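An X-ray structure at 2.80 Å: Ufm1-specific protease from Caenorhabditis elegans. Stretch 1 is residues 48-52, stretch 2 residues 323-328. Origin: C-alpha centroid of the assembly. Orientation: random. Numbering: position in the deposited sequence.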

# COMPACT_ATOMS: atom_id res chain seq x y z
N HIS A 48 -6.36 -7.19 12.19
CA HIS A 48 -4.91 -7.42 12.18
C HIS A 48 -4.51 -8.37 13.29
O HIS A 48 -4.75 -8.10 14.46
N VAL A 49 -3.89 -9.49 12.95
CA VAL A 49 -3.28 -10.32 13.96
C VAL A 49 -1.77 -10.15 13.90
O VAL A 49 -1.13 -10.48 12.91
N LEU A 50 -1.20 -9.57 14.95
CA LEU A 50 0.23 -9.30 14.92
C LEU A 50 1.03 -10.19 15.87
O LEU A 50 0.83 -10.16 17.09
N PHE A 51 1.91 -11.00 15.29
CA PHE A 51 2.73 -11.92 16.07
C PHE A 51 4.03 -11.25 16.52
O PHE A 51 4.57 -10.36 15.85
N ALA A 52 4.54 -11.70 17.67
CA ALA A 52 5.79 -11.18 18.22
C ALA A 52 6.47 -12.18 19.16
O ALA A 52 5.80 -12.92 19.90
N HIS A 323 9.16 -3.99 9.78
CA HIS A 323 8.72 -5.23 9.12
C HIS A 323 8.40 -6.34 10.14
O HIS A 323 7.39 -7.05 10.04
N LYS A 324 9.26 -6.49 11.14
CA LYS A 324 9.03 -7.49 12.18
C LYS A 324 7.83 -7.14 13.05
O LYS A 324 7.08 -8.03 13.47
N LEU A 325 7.66 -5.85 13.34
CA LEU A 325 6.61 -5.43 14.25
C LEU A 325 5.25 -5.59 13.62
O LEU A 325 4.30 -6.05 14.28
N PHE A 326 5.16 -5.25 12.33
CA PHE A 326 3.91 -5.32 11.60
C PHE A 326 3.76 -6.59 10.75
O PHE A 326 2.90 -6.65 9.87
N ASN A 327 4.59 -7.59 11.05
CA ASN A 327 4.62 -8.87 10.35
C ASN A 327 4.61 -8.69 8.85
O ASN A 327 3.86 -9.38 8.15
N LEU A 328 5.39 -7.74 8.35
CA LEU A 328 5.54 -7.58 6.92
C LEU A 328 6.51 -8.65 6.41
O LEU A 328 7.23 -9.27 7.20

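The end of a helix, residues 323-325, and the turn that follows it lie against one strand, residues 48-52, and the contact centres on a single asparagine. His323 (chi1 m) does not reach the strand; its ND1 is hydrogen-bonded elsewhere in the structure, while its carbonyl O accepts a bond from Leu328 N at 2.7 Å, which closes the turn. Lys324 sets its CA-to-CB bond sideways, and the end of its exposed side chain leads away from the strand, with chi1 m and the remaining chi angles t. It approaches the strand through its backbone, Lys324 O lying 4.2 Å from Phe51 O, and Lys324 O also accepts a weak hydrogen bond from Asn327 ND2 at 3.1 Å, within the same stretch. Leu325, an m,t rotamer, directs its CA-to-CB bond away from the strand, and it is touched through its carbonyl, with Leu325 O 4.1 Å from Leu50 CD1.

Phe326 is the first residue to leave helical phi/psi. Its CA-to-CB bond also points away, yet in the m rotamer the ring still meets the strand: Phe326 CD2 is 4.0 Å from Leu50 CD1, which approaches the ring obliquely. Leu50, itself m,t, starts sideways but brings its end nearer, so that its CD2 also sits 3.7 Å from Phe326 O.

Asn327 has positive phi and psi (46/43) and directs its CA-to-CB bond toward the strand, with chi1 m. The amide reads both backbone polar groups of Phe51: Phe51 N donates to Asn327 OD1 at 2.6 Å, and Asn327 ND2 donates to Phe51 O at 3.0 Å, both nearly linear. One side chain thus pairs with the strand much as a neighbouring strand would. The CA-to-CB bond of Phe51 (chi1 m) points sideways, and Asn327 OD1 lies at the edge of its ring, 3.5 Å from Phe51 CB. Leu328, again m,t, lies beyond reach of the strand.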

# COMPACT_ATOMS: atom_id res chain seq x y z
CB HIS A 48 -4.13 -6.13 12.42
CG HIS A 48 -4.35 -5.07 11.38
ND1 HIS A 48 -3.92 -5.20 10.08
CD2 HIS A 48 -4.92 -3.84 11.47
CE1 HIS A 48 -4.24 -4.11 9.40
NE2 HIS A 48 -4.85 -3.27 10.23
CB VAL A 49 -3.68 -11.78 13.80
CG1 VAL A 49 -3.00 -12.61 14.85
CG2 VAL A 49 -5.18 -11.91 13.92
CB LEU A 50 0.51 -7.83 15.17
CG LEU A 50 0.01 -6.94 14.03
CD1 LEU A 50 0.20 -5.45 14.36
CD2 LEU A 50 0.66 -7.33 12.69
CB PHE A 51 3.03 -13.18 15.25
CG PHE A 51 1.82 -13.99 14.94
CD1 PHE A 51 1.15 -13.84 13.75
CD2 PHE A 51 1.34 -14.91 15.86
CE1 PHE A 51 0.02 -14.60 13.46
CE2 PHE A 51 0.20 -15.67 15.58
CZ PHE A 51 -0.46 -15.51 14.39
CB ALA A 52 5.53 -9.89 18.97
CB HIS A 323 9.78 -5.74 8.14
CG HIS A 323 9.69 -5.13 6.78
ND1 HIS A 323 9.91 -3.78 6.54
CD2 HIS A 323 9.42 -5.68 5.57
CE1 HIS A 323 9.77 -3.53 5.25
NE2 HIS A 323 9.47 -4.66 4.64
CB LYS A 324 10.29 -7.66 13.05
CG LYS A 324 11.37 -8.49 12.38
CD LYS A 324 12.68 -8.45 13.14
CE LYS A 324 13.86 -8.71 12.19
NZ LYS A 324 15.19 -8.56 12.86
CB LEU A 325 6.83 -4.00 14.68
CG LEU A 325 7.95 -3.78 15.69
CD1 LEU A 325 8.12 -2.28 15.94
CD2 LEU A 325 7.63 -4.51 16.98
CB PHE A 326 3.73 -4.07 10.75
CG PHE A 326 3.53 -2.85 11.57
CD1 PHE A 326 4.47 -1.84 11.59
CD2 PHE A 326 2.42 -2.75 12.39
CE1 PHE A 326 4.29 -0.75 12.38
CE2 PHE A 326 2.23 -1.66 13.18
CZ PHE A 326 3.16 -0.66 13.19
CB ASN A 327 3.47 -9.78 10.77
CG ASN A 327 3.51 -10.14 12.24
OD1 ASN A 327 2.57 -10.75 12.76
ND2 ASN A 327 4.58 -9.77 12.92
CB LEU A 328 6.06 -6.19 6.60
CG LEU A 328 5.18 -5.10 7.18
CD1 LEU A 328 5.69 -3.71 6.78
CD2 LEU A 328 3.75 -5.30 6.73